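Local coordinates for polymerase subunit PA (Dhori virus, PDB 4CGS), which probably binds RNA as part of the viral polymerase, this piece being the N-terminal domain of PA, the counterpart of the influenza cap-snatching endonuclease domain, at residues His6-Lys9 and Ile15-Leu18; Arg35-Ile40 and Val101-Asp106; Val57-Val62 and Glu140-Asp145; Val124-Gln129 and Asn161-Met166. All coordinates share one frame; numbering follows the deposited sequence.

In the fold
Contact 2 touches both contact 1 and contact 4, which do not touch each other, whereas contact 3 stands apart, its centre about 18 Å from that of contact 2. Helix 31-44 joins contacts 1 and 2: contact 2 lays it on strand 97-104, and the tryptophan of contact 1 packs on it farther out, where a lysine covers the ring. Contacts 2 and 4 sit on neighbouring strands of the same mixed sheet, 97-104 and 119-125, and both rely on branched aliphatic side chains. Contact 3 reaches that sheet from helix 140-157 by long polar side chains and a water. Contacts 3 and 4 are buried, contacts 1 and 2 partly so, although contact 2 lies nearest the middle.

Contact 1. Residues His6-Lys9 and Ile15-Leu18; sequences HKPK and IWAL
Lys-7 lies with its aliphatic chain across one face of the Trp-16 indole. Its CB stands 3.8 Å from the centroid of the five-membered ring and 11° off the ring normal, a well-formed CH-pi contact. CG comes next, 3.6 Å from CD2 of Trp-16, and CD reaches the root of the tryptophan side chain, 3.6 Å from its CB, the two side chains running in opposite directions. The fold here is an N-terminal loop that doubles back on the short helix 13-18, which itself rests on helix 31-44. Lysine suits such a half-buried place: its methylenes cover the aromatic surface and its charge need not be buried with them. Beyond CD the chain bends twice (chi3 73°, chi4 63°) and leads NZ away from the indole to the O of Pro-8, at 2.9 Å and above the carbonyl plane, and to the O of Ile-11. The Pro-8 side chain runs roughly perpendicular to that of Trp-16, its CD coming obliquely to the ring, 4.1 Å from CZ3 of Trp-16, and also touches Ile-36. Arg-35 makes a cation-pi contact on the other face of the indole, and Trp-16 NE1 bonds to Asp-4.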
loop_
_atom_site.group_PDB
_atom_site.type_symbol
_atom_site.label_atom_id
_atom_site.label_comp_id
_atom_site.label_asym_id
_atom_site.label_seq_id
_atom_site.Cartn_x
_atom_site.Cartn_y
_atom_site.Cartn_z
ATOM N N HIS A 6 -5.618 -2.989 20.002
ATOM C CA HIS A 6 -6.035 -3.664 18.794
ATOM C C HIS A 6 -4.997 -3.722 17.694
ATOM O O HIS A 6 -5.229 -4.374 16.666
ATOM C CB HIS A 6 -7.345 -3.032 18.226
ATOM C CG HIS A 6 -8.493 -3.057 19.216
ATOM N ND1 HIS A 6 -9.027 -4.194 19.691
ATOM C CD2 HIS A 6 -9.191 -2.005 19.786
ATOM C CE1 HIS A 6 -10.060 -3.871 20.534
ATOM N NE2 HIS A 6 -10.151 -2.521 20.573
ATOM N N LYS A 7 -3.857 -3.046 17.873
ATOM C CA LYS A 7 -2.788 -3.076 16.838
ATOM C C LYS A 7 -2.329 -4.496 16.674
ATOM O O LYS A 7 -1.903 -5.101 17.644
ATOM C CB LYS A 7 -1.624 -2.255 17.268
ATOM C CG LYS A 7 -0.537 -2.148 16.181
ATOM C CD LYS A 7 0.714 -1.440 16.651
ATOM C CE LYS A 7 1.550 -2.252 17.600
ATOM N NZ LYS A 7 2.101 -3.500 16.999
ATOM N N PRO A 8 -2.333 -5.045 15.437
ATOM C CA PRO A 8 -1.705 -6.322 15.207
ATOM C C PRO A 8 -0.196 -6.283 15.532
ATOM O O PRO A 8 0.453 -5.261 15.367
ATOM C CB PRO A 8 -1.973 -6.578 13.716
ATOM C CG PRO A 8 -3.128 -5.722 13.379
ATOM C CD PRO A 8 -2.948 -4.510 14.211
ATOM N N LYS A 9 0.322 -7.403 16.011
ATOM C CA LYS A 9 1.739 -7.508 16.258
ATOM C C LYS A 9 2.540 -7.210 14.989
ATOM O O LYS A 9 3.623 -6.703 15.044
ATOM C CB LYS A 9 2.101 -8.915 16.736
ATOM C CG LYS A 9 3.509 -9.125 17.275
ATOM C CD LYS A 9 3.799 -10.614 17.502
ATOM C CE LYS A 9 4.450 -10.933 18.848
ATOM N NZ LYS A 9 5.903 -10.622 18.786
ATOM N N ILE A 15 4.054 2.906 12.380
ATOM C CA ILE A 15 3.031 2.940 11.309
ATOM C C ILE A 15 1.634 3.082 11.881
ATOM O O ILE A 15 0.844 3.895 11.417
ATOM C CB ILE A 15 3.241 1.785 10.319
ATOM C CG1 ILE A 15 4.484 2.040 9.461
ATOM C CG2 ILE A 15 1.931 1.565 9.525
ATOM C CD1 ILE A 15 4.851 0.855 8.548
ATOM N N TRP A 16 1.334 2.349 12.955
ATOM C CA TRP A 16 0.070 2.473 13.625
ATOM C C TRP A 16 -0.102 3.872 14.130
ATOM O O TRP A 16 -1.186 4.490 13.952
ATOM C CB TRP A 16 -0.024 1.488 14.726
ATOM C CG TRP A 16 -1.340 1.391 15.445
ATOM C CD1 TRP A 16 -1.669 1.880 16.698
ATOM C CD2 TRP A 16 -2.493 0.690 14.990
ATOM N NE1 TRP A 16 -2.891 1.543 17.008
ATOM C CE2 TRP A 16 -3.478 0.815 16.041
ATOM C CE3 TRP A 16 -2.818 0.024 13.843
ATOM C CZ2 TRP A 16 -4.740 0.256 15.925
ATOM C CZ3 TRP A 16 -4.054 -0.580 13.759
ATOM C CH2 TRP A 16 -4.988 -0.448 14.782
ATOM N N ALA A 17 0.912 4.425 14.752
ATOM C CA ALA A 17 0.771 5.774 15.268
ATOM C C ALA A 17 0.565 6.798 14.096
ATOM O O ALA A 17 -0.236 7.759 14.191
ATOM C CB ALA A 17 1.973 6.153 16.110
ATOM N N LEU A 18 1.329 6.669 13.041
ATOM C CA LEU A 18 1.243 7.556 11.907
ATOM C C LEU A 18 -0.193 7.533 11.300
ATOM O O LEU A 18 -0.707 8.548 10.796
ATOM C CB LEU A 18 2.337 7.267 10.841
ATOM C CG LEU A 18 2.385 8.321 9.708
ATOM C CD1 LEU A 18 2.414 9.785 10.220
ATOM C CD2 LEU A 18 3.495 8.049 8.716
#

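Contact 2. Residues Arg35-Ile40 and Val101-Asp106; sequences RIVECI and VKVYPD
Val-37 and Val-103 mark the closest approach of the two backbones, with CA atoms 7.2 Å apart, where one turn of helix 31-44 lies over strand 97-104. The helical segment is regular, Ile-40 N bonding to Ile-36 O at 2.9 Å, and the alternation of the strand turns Val-103 toward the helix and Tyr-104 away from it. Val-37 and Ile-40, three residues apart and so on nearly the same side of the helix, both point at Val-103. The polar bonds of this helical turn are made elsewhere, by Arg-35 to Trp-16 and Ser-19 and by Glu-38 to Ser-22 and Trp-65. CG1 of Val-37 meets CB of Val-103 at 4.2 Å, touching the branch point of that side chain. Ile-40 brings CG2, the methyl on its branched carbon; with CG1 anti to the carbonyl carbon (chi1 -69°), CG2 lies anti to the backbone N and faces the strand. There it rests between the two prongs of the valine, 4.2 Å from CG1 and equally far from CG2 of Val-103, the isoleucine side chain lying nearly perpendicular to the valine's. Beta-branched residues suit both sides: valine is at ease in an extended strand, and short forked groups let a helix lie close to a sheet. Around them, Met-166 touches Val-37, while Phe-149, Leu-150 and Ile-153 of helix 140-157 touch Ile-40. With no hydrogen bond between the segments, the contact is apolar and non-directional, held by shape fit, dispersion and the exclusion of water.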
loop_
_atom_site.group_PDB
_atom_site.type_symbol
_atom_site.label_atom_id
_atom_site.label_comp_id
_atom_site.label_asym_id
_atom_site.label_seq_id
_atom_site.Cartn_x
_atom_site.Cartn_y
_atom_site.Cartn_z
ATOM N N ARG A 35 -8.583 0.498 9.440
ATOM C CA ARG A 35 -7.297 1.049 9.886
ATOM C C ARG A 35 -6.204 0.010 9.671
ATOM O O ARG A 35 -5.096 0.357 9.220
ATOM C CB ARG A 35 -7.359 1.436 11.353
ATOM C CG ARG A 35 -6.154 2.145 11.887
ATOM C CD ARG A 35 -6.332 2.677 13.271
ATOM N NE ARG A 35 -5.132 3.373 13.717
ATOM C CZ ARG A 35 -4.989 3.865 14.958
ATOM N NH1 ARG A 35 -6.002 3.707 15.824
ATOM N NH2 ARG A 35 -3.837 4.438 15.352
ATOM N N ILE A 36 -6.492 -1.264 10.011
ATOM C CA ILE A 36 -5.523 -2.292 9.763
ATOM C C ILE A 36 -5.208 -2.430 8.323
ATOM O O ILE A 36 -4.040 -2.482 7.947
ATOM C CB ILE A 36 -5.982 -3.639 10.386
ATOM C CG1 ILE A 36 -6.011 -3.509 11.943
ATOM C CG2 ILE A 36 -5.040 -4.772 9.974
ATOM C CD1 ILE A 36 -6.694 -4.635 12.684
ATOM N N VAL A 37 -6.213 -2.516 7.468
ATOM C CA VAL A 37 -5.979 -2.556 6.021
ATOM C C VAL A 37 -5.180 -1.361 5.503
ATOM O O VAL A 37 -4.281 -1.532 4.676
ATOM C CB VAL A 37 -7.266 -2.797 5.227
ATOM C CG1 VAL A 37 -7.028 -2.660 3.724
ATOM C CG2 VAL A 37 -7.824 -4.176 5.550
ATOM N N GLU A 38 -5.462 -0.189 6.048
ATOM C CA GLU A 38 -4.737 1.042 5.585
ATOM C C GLU A 38 -3.286 0.973 6.014
ATOM O O GLU A 38 -2.381 1.344 5.269
ATOM C CB GLU A 38 -5.448 2.288 6.124
ATOM C CG GLU A 38 -4.991 3.579 5.460
ATOM C CD GLU A 38 -5.784 4.786 5.881
ATOM O OE1 GLU A 38 -6.902 4.660 6.403
ATOM O OE2 GLU A 38 -5.219 5.903 5.738
ATOM N N CYS A 39 -3.039 0.449 7.196
ATOM C CA CYS A 39 -1.677 0.242 7.637
ATOM C C CYS A 39 -0.967 -0.831 6.851
ATOM O O CYS A 39 0.225 -0.738 6.585
ATOM C CB CYS A 39 -1.582 -0.113 9.117
ATOM S SG CYS A 39 -1.997 1.219 10.278
ATOM N N ILE A 40 -1.673 -1.871 6.424
ATOM C CA ILE A 40 -1.127 -2.883 5.516
ATOM C C ILE A 40 -0.721 -2.208 4.211
ATOM O O ILE A 40 0.373 -2.452 3.682
ATOM C CB ILE A 40 -2.120 -4.036 5.291
ATOM C CG1 ILE A 40 -2.285 -4.894 6.591
ATOM C CG2 ILE A 40 -1.638 -4.954 4.137
ATOM C CD1 ILE A 40 -3.362 -5.954 6.490
ATOM N N VAL A 101 -1.524 1.531 -4.894
ATOM C CA VAL A 101 -1.532 0.217 -4.202
ATOM C C VAL A 101 -2.944 -0.060 -3.722
ATOM O O VAL A 101 -3.560 0.791 -3.052
ATOM C CB VAL A 101 -0.566 0.252 -3.041
ATOM C CG1 VAL A 101 -0.611 -1.048 -2.228
ATOM C CG2 VAL A 101 0.851 0.503 -3.513
ATOM N N LYS A 102 -3.425 -1.244 -4.014
ATOM C CA LYS A 102 -4.682 -1.738 -3.576
ATOM C C LYS A 102 -4.531 -3.100 -2.872
ATOM O O LYS A 102 -3.959 -4.034 -3.457
ATOM C CB LYS A 102 -5.699 -1.764 -4.801
ATOM C CG LYS A 102 -6.108 -0.419 -5.442
ATOM C CD LYS A 102 -7.374 -0.518 -6.318
ATOM C CE LYS A 102 -7.975 0.855 -6.707
ATOM N NZ LYS A 102 -9.374 0.838 -7.307
ATOM N N VAL A 103 -5.076 -3.205 -1.680
ATOM C CA VAL A 103 -5.080 -4.421 -0.906
ATOM C C VAL A 103 -6.481 -5.037 -0.937
ATOM O O VAL A 103 -7.472 -4.431 -0.562
ATOM C CB VAL A 103 -4.672 -4.186 0.571
ATOM C CG1 VAL A 103 -4.724 -5.483 1.361
ATOM C CG2 VAL A 103 -3.310 -3.513 0.614
ATOM N N TYR A 104 -6.560 -6.263 -1.385
ATOM C CA TYR A 104 -7.802 -7.024 -1.449
ATOM C C TYR A 104 -7.881 -7.988 -0.236
ATOM O O TYR A 104 -7.050 -8.731 -0.083
ATOM C CB TYR A 104 -7.726 -7.772 -2.775
ATOM C CG TYR A 104 -7.837 -6.926 -4.004
ATOM C CD1 TYR A 104 -6.743 -6.159 -4.443
ATOM C CD2 TYR A 104 -9.019 -6.791 -4.702
ATOM C CE1 TYR A 104 -6.806 -5.356 -5.544
ATOM C CE2 TYR A 104 -9.101 -5.986 -5.834
ATOM C CZ TYR A 104 -8.004 -5.239 -6.239
ATOM O OH TYR A 104 -8.047 -4.431 -7.371
ATOM N N PRO A 105 -8.787 -7.753 0.777
ATOM C CA PRO A 105 -9.093 -8.854 1.701
ATOM C C PRO A 105 -9.616 -10.003 0.784
ATOM O O PRO A 105 -10.688 -9.834 0.182
ATOM C CB PRO A 105 -10.178 -8.242 2.614
ATOM C CG PRO A 105 -10.048 -6.721 2.510
ATOM C CD PRO A 105 -9.527 -6.511 1.103
ATOM N N ASP A 106 -8.926 -11.141 0.643
ATOM C CA ASP A 106 -9.126 -11.820 -0.567
ATOM C C ASP A 106 -8.586 -13.178 -0.416
ATOM O O ASP A 106 -7.373 -13.385 -0.350
ATOM C CB ASP A 106 -8.373 -11.047 -1.650
ATOM C CG ASP A 106 -8.658 -11.552 -3.111
ATOM O OD1 ASP A 106 -9.519 -12.442 -3.291
ATOM O OD2 ASP A 106 -8.042 -11.024 -4.068
#

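Contact 3. Residues Val57-Val62 and Glu140-Asp145; sequences VPRYIV and EVQRQD
Tyr-60 and Arg-59 are met from helix 140-157 by Gln-142, over a gap of 12.5 Å between the CA atoms of Arg-59 and Gln-142. The helix opens with Glu-140, whose O accepts the N of Gln-144, then Val-141, whose O accepts the N of Asp-145. Gln-142 comes next, its chain stretched out (chi2 175°), a length suiting so wide a gap. Its NE2 donates to OH of Tyr-60 at 3.0 Å along a fairly straight line (N-H...O 160°), the oxygen lying in the amide plane, ring and amide turned 43° apart. This polar bridge ties the mixed sheet, through strand 57-62, to the start of the long helix 140-157 of the alpha/beta PA domain. NE2 of Gln-142 also hydrogen-bonds to Ile-48 O, and OE1 takes the N of Asp-139, so both ends of the amide are engaged. OE1 of Gln-142 also accepts from a water at 2.7 Å, which receives a weak bond from NH1 of Arg-59. OH of Tyr-60 lies over one face of the Arg-59 guanidinium and also bonds to Tyr-137; NH2 of Arg-59 makes a salt bridge to Asp-92. One residue on, Arg-143 folds back, its NH1 bonding to Leu-138 O.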
loop_
_atom_site.group_PDB
_atom_site.type_symbol
_atom_site.label_atom_id
_atom_site.label_comp_id
_atom_site.label_asym_id
_atom_site.label_seq_id
_atom_site.Cartn_x
_atom_site.Cartn_y
_atom_site.Cartn_z
ATOM N N VAL A 57 19.982 7.329 -5.486
ATOM C CA VAL A 57 19.084 7.908 -4.479
ATOM C C VAL A 57 17.776 7.084 -4.506
ATOM O O VAL A 57 17.587 6.259 -5.425
ATOM C CB VAL A 57 18.805 9.398 -4.730
ATOM C CG1 VAL A 57 20.079 10.180 -4.627
ATOM C CG2 VAL A 57 18.081 9.665 -6.062
ATOM N N PRO A 58 16.871 7.279 -3.497
ATOM C CA PRO A 58 15.670 6.419 -3.488
ATOM C C PRO A 58 14.939 6.490 -4.842
ATOM O O PRO A 58 14.724 7.558 -5.408
ATOM C CB PRO A 58 14.837 7.052 -2.317
ATOM C CG PRO A 58 15.881 7.490 -1.341
ATOM C CD PRO A 58 17.039 7.966 -2.190
ATOM N N ARG A 59 14.550 5.316 -5.307
ATOM C CA ARG A 59 13.765 5.179 -6.537
ATOM C C ARG A 59 12.400 5.786 -6.416
ATOM O O ARG A 59 11.828 6.241 -7.383
ATOM C CB ARG A 59 13.727 3.742 -6.954
ATOM C CG ARG A 59 12.836 3.444 -8.143
ATOM C CD ARG A 59 12.974 1.978 -8.490
ATOM N NE ARG A 59 11.929 1.535 -9.419
ATOM C CZ ARG A 59 11.713 0.310 -9.848
ATOM N NH1 ARG A 59 12.400 -0.678 -9.355
ATOM N NH2 ARG A 59 10.690 0.084 -10.642
ATOM N N TYR A 60 11.823 5.719 -5.229
ATOM C CA TYR A 60 10.439 6.066 -5.002
ATOM C C TYR A 60 10.275 7.231 -4.090
ATOM O O TYR A 60 11.088 7.417 -3.169
ATOM C CB TYR A 60 9.688 4.895 -4.337
ATOM C CG TYR A 60 9.564 3.698 -5.240
ATOM C CD1 TYR A 60 8.521 3.556 -6.163
ATOM C CD2 TYR A 60 10.520 2.674 -5.222
ATOM C CE1 TYR A 60 8.408 2.433 -6.970
ATOM C CE2 TYR A 60 10.407 1.559 -6.000
ATOM C CZ TYR A 60 9.343 1.423 -6.876
ATOM O OH TYR A 60 9.299 0.269 -7.660
ATOM N N ILE A 61 9.268 8.039 -4.357
ATOM C CA ILE A 61 8.704 9.001 -3.408
ATOM C C ILE A 61 7.386 8.452 -2.922
ATOM O O ILE A 61 6.534 8.111 -3.737
ATOM C CB ILE A 61 8.493 10.384 -4.072
ATOM C CG1 ILE A 61 9.862 10.918 -4.557
ATOM C CG2 ILE A 61 7.833 11.340 -3.112
ATOM C CD1 ILE A 61 9.746 12.190 -5.435
ATOM N N VAL A 62 7.208 8.300 -1.630
ATOM C CA VAL A 62 5.957 7.824 -1.084
ATOM C C VAL A 62 5.081 8.983 -0.797
ATOM O O VAL A 62 5.419 9.813 0.057
ATOM C CB VAL A 62 6.170 6.944 0.224
ATOM C CG1 VAL A 62 4.811 6.572 0.828
ATOM C CG2 VAL A 62 6.998 5.679 -0.059
ATOM N N GLU A 140 12.156 -9.258 -7.984
ATOM C CA GLU A 140 12.042 -10.441 -7.128
ATOM C C GLU A 140 12.143 -10.041 -5.648
ATOM O O GLU A 140 11.424 -10.596 -4.814
ATOM C CB GLU A 140 13.103 -11.455 -7.525
ATOM C CG GLU A 140 12.937 -12.775 -6.824
ATOM C CD GLU A 140 13.984 -13.835 -7.173
ATOM O OE1 GLU A 140 14.931 -13.499 -7.853
ATOM O OE2 GLU A 140 13.861 -14.983 -6.721
ATOM N N VAL A 141 13.023 -9.124 -5.311
ATOM C CA VAL A 141 13.208 -8.691 -3.923
ATOM C C VAL A 141 11.960 -7.981 -3.428
ATOM O O VAL A 141 11.476 -8.245 -2.327
ATOM C CB VAL A 141 14.471 -7.763 -3.783
ATOM C CG1 VAL A 141 14.498 -7.130 -2.388
ATOM C CG2 VAL A 141 15.773 -8.529 -4.028
ATOM N N GLN A 142 11.383 -7.080 -4.243
ATOM C CA GLN A 142 10.133 -6.472 -3.874
ATOM C C GLN A 142 8.992 -7.445 -3.681
ATOM O O GLN A 142 8.250 -7.359 -2.709
ATOM C CB GLN A 142 9.743 -5.439 -4.942
ATOM C CG GLN A 142 10.682 -4.237 -5.057
ATOM C CD GLN A 142 10.303 -3.338 -6.181
ATOM O OE1 GLN A 142 10.188 -3.838 -7.318
ATOM N NE2 GLN A 142 10.139 -2.044 -5.940
ATOM N N ARG A 143 8.872 -8.408 -4.587
ATOM C CA ARG A 143 7.851 -9.422 -4.409
ATOM C C ARG A 143 8.000 -10.228 -3.127
ATOM O O ARG A 143 7.051 -10.461 -2.396
ATOM C CB ARG A 143 7.774 -10.406 -5.639
ATOM C CG ARG A 143 7.452 -9.738 -6.931
ATOM C CD ARG A 143 7.119 -10.697 -7.989
ATOM N NE ARG A 143 8.133 -11.692 -8.262
ATOM C CZ ARG A 143 9.132 -11.523 -9.112
ATOM N NH1 ARG A 143 9.304 -10.383 -9.768
ATOM N NH2 ARG A 143 10.005 -12.499 -9.297
ATOM N N GLN A 144 9.236 -10.569 -2.828
ATOM C CA GLN A 144 9.541 -11.275 -1.579
ATOM C C GLN A 144 9.219 -10.450 -0.367
ATOM O O GLN A 144 8.579 -10.988 0.538
ATOM C CB GLN A 144 11.012 -11.727 -1.600
ATOM C CG GLN A 144 11.358 -12.926 -2.484
ATOM C CD GLN A 144 10.891 -14.186 -1.766
ATOM O OE1 GLN A 144 11.620 -14.780 -0.940
ATOM N NE2 GLN A 144 9.678 -14.555 -2.026
ATOM N N ASP A 145 9.619 -9.193 -0.344
ATOM C CA ASP A 145 9.402 -8.394 0.845
ATOM C C ASP A 145 7.939 -8.104 1.064
ATOM O O ASP A 145 7.417 -8.176 2.197
ATOM C CB ASP A 145 10.180 -7.110 0.767
ATOM C CG ASP A 145 11.675 -7.253 0.928
ATOM O OD1 ASP A 145 12.140 -8.347 1.351
ATOM O OD2 ASP A 145 12.381 -6.300 0.550
HETATM O O HOH W 1 10.402 -2.909 -9.891
#

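Contact 4. Residues Val124-Gln129 and Asn161-Met166; sequences VSLSGQ and NLLERM
Leu-126 sends its CD1 against two residues of helix 162-166, Leu-163 and Met-166. CD1 of Leu-126 meets CD1 of Leu-163 at 4.0 Å, methyl to methyl, the two side chains lying antiparallel alongside each other. The same CD1 lies 4.2 Å from CB of Met-166, so the touch is at the root of the methionine rather than by its tail, for which two positions were modelled. Leu-163 gets there because its CG stands anti to the backbone N (chi1 -176°), which carries the side-chain end toward the turn. Leucine suits both positions, since a forked apolar tip on a short stem can reach between a turn and a helix and present a methyl. Ile-40 and Pro-105 also touch Leu-126, and Tyr-154 touches Leu-163, so the pair is buried among other apolar groups. Behind Leu-126 the chain is held in a type I beta turn, in which the N of Gly-128 bonds to the O of Ser-125 at 2.9 Å. OG of Ser-125 accepts from the N of Gln-129 at 3.0 Å and shares a hydrogen bond with OG of Ser-127, which also bonds to the O of Asp-106. Serine fits here because one small hydroxyl can tie down two points of the turn, and Gly-128 adopts a positive phi that glycine reaches without strain. The outermost strand of this fragment's sheet, 119-125, thus ends in a tight turn whose apolar corner residue is covered by the fragment's last helix, 162-166, consistent with the mixed-sheet alpha/beta (PD-(D/E)XK-like) fold of orthomyxovirus PA N-terminal domains.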
loop_
_atom_site.group_PDB
_atom_site.type_symbol
_atom_site.label_atom_id
_atom_site.label_comp_id
_atom_site.label_asym_id
_atom_site.label_seq_id
_atom_site.Cartn_x
_atom_site.Cartn_y
_atom_site.Cartn_z
ATOM N N VAL A 124 -2.665 -6.512 -4.620
ATOM C CA VAL A 124 -2.237 -7.643 -3.800
ATOM C C VAL A 124 -3.353 -8.063 -2.905
ATOM O O VAL A 124 -4.148 -7.232 -2.415
ATOM C CB VAL A 124 -0.970 -7.300 -2.995
ATOM C CG1 VAL A 124 0.232 -6.968 -3.875
ATOM C CG2 VAL A 124 -1.165 -6.185 -1.982
ATOM N N SER A 125 -3.402 -9.354 -2.552
ATOM C CA SER A 125 -4.403 -9.881 -1.608
ATOM C C SER A 125 -3.815 -10.016 -0.255
ATOM O O SER A 125 -2.609 -10.139 -0.059
ATOM C CB SER A 125 -4.967 -11.214 -2.056
ATOM O OG SER A 125 -4.056 -12.273 -1.764
ATOM N N LEU A 126 -4.694 -10.074 0.750
ATOM C CA LEU A 126 -4.250 -10.267 2.120
ATOM C C LEU A 126 -3.474 -11.582 2.284
ATOM O O LEU A 126 -2.594 -11.692 3.123
ATOM C CB LEU A 126 -5.422 -10.196 3.153
ATOM C CG LEU A 126 -6.173 -8.885 3.438
ATOM C CD1 LEU A 126 -7.419 -9.104 4.317
ATOM C CD2 LEU A 126 -5.285 -7.770 3.988
ATOM N N SER A 127 -3.828 -12.590 1.480
ATOM C CA SER A 127 -3.168 -13.906 1.549
ATOM C C SER A 127 -1.909 -13.949 0.728
ATOM O O SER A 127 -1.315 -15.015 0.555
ATOM C CB SER A 127 -4.129 -14.995 1.087
ATOM O OG SER A 127 -4.503 -14.747 -0.200
ATOM N N GLY A 128 -1.450 -12.810 0.216
ATOM C CA GLY A 128 -0.147 -12.744 -0.361
ATOM C C GLY A 128 -0.092 -12.958 -1.870
ATOM O O GLY A 128 0.980 -13.161 -2.466
ATOM N N GLN A 129 -1.250 -12.927 -2.493
ATOM C CA GLN A 129 -1.320 -13.055 -3.955
ATOM C C GLN A 129 -1.060 -11.712 -4.658
ATOM O O GLN A 129 -1.373 -10.677 -4.124
ATOM C CB GLN A 129 -2.679 -13.632 -4.425
ATOM C CG GLN A 129 -2.931 -14.999 -3.829
ATOM C CD GLN A 129 -2.515 -16.065 -4.800
ATOM O OE1 GLN A 129 -3.258 -16.400 -5.713
ATOM N NE2 GLN A 129 -1.312 -16.566 -4.647
ATOM N N ASN A 161 -10.647 -13.505 15.237
ATOM C CA ASN A 161 -11.672 -13.231 14.252
ATOM C C ASN A 161 -11.287 -12.102 13.327
ATOM O O ASN A 161 -12.084 -11.752 12.468
ATOM C CB ASN A 161 -13.027 -12.974 14.910
ATOM C CG ASN A 161 -13.513 -14.146 15.685
ATOM O OD1 ASN A 161 -13.897 -14.005 16.871
ATOM N ND2 ASN A 161 -13.533 -15.316 15.023
ATOM N N LEU A 162 -10.034 -11.607 13.453
ATOM C CA LEU A 162 -9.577 -10.508 12.647
ATOM C C LEU A 162 -9.668 -10.754 11.132
ATOM O O LEU A 162 -10.157 -9.872 10.418
ATOM C CB LEU A 162 -8.164 -10.165 13.047
ATOM C CG LEU A 162 -7.556 -8.973 12.319
ATOM C CD1 LEU A 162 -8.401 -7.744 12.559
ATOM C CD2 LEU A 162 -6.115 -8.811 12.783
ATOM N N LEU A 163 -9.168 -11.880 10.627
ATOM C CA LEU A 163 -9.263 -12.084 9.157
ATOM C C LEU A 163 -10.693 -12.059 8.652
ATOM O O LEU A 163 -11.008 -11.365 7.684
ATOM C CB LEU A 163 -8.599 -13.382 8.668
ATOM C CG LEU A 163 -8.561 -13.652 7.140
ATOM C CD1 LEU A 163 -7.937 -12.470 6.453
ATOM C CD2 LEU A 163 -7.873 -14.937 6.715
ATOM N N GLU A 164 -11.572 -12.770 9.348
ATOM C CA GLU A 164 -12.982 -12.802 9.016
ATOM C C GLU A 164 -13.587 -11.384 9.064
ATOM O O GLU A 164 -14.277 -10.977 8.129
ATOM C CB GLU A 164 -13.763 -13.733 9.928
ATOM C CG GLU A 164 -15.225 -13.915 9.492
ATOM C CD GLU A 164 -16.171 -14.469 10.571
ATOM O OE1 GLU A 164 -15.855 -14.559 11.760
ATOM O OE2 GLU A 164 -17.309 -14.780 10.184
ATOM N N ARG A 165 -13.254 -10.625 10.106
ATOM C CA ARG A 165 -13.709 -9.250 10.243
ATOM C C ARG A 165 -13.226 -8.379 9.078
ATOM O O ARG A 165 -13.998 -7.556 8.546
ATOM C CB ARG A 165 -13.287 -8.674 11.595
ATOM C CG ARG A 165 -14.132 -9.277 12.723
ATOM C CD ARG A 165 -13.763 -8.752 14.071
ATOM N NE ARG A 165 -13.881 -7.330 14.121
ATOM C CZ ARG A 165 -13.579 -6.600 15.182
ATOM N NH1 ARG A 165 -13.236 -7.203 16.320
ATOM N NH2 ARG A 165 -13.652 -5.256 15.119
ATOM N N MET A 166 -11.941 -8.485 8.707
ATOM C CA MET A 166 -11.444 -7.711 7.578
ATOM C C MET A 166 -12.112 -8.082 6.250
ATOM O O MET A 166 -12.306 -7.248 5.376
ATOM C CB MET A 166 -9.928 -7.832 7.422
ATOM C CG MET A 166 -9.160 -6.990 8.445
ATOM S SD MET A 166 -7.379 -7.001 8.155
ATOM C CE MET A 166 -6.940 -8.648 8.667
#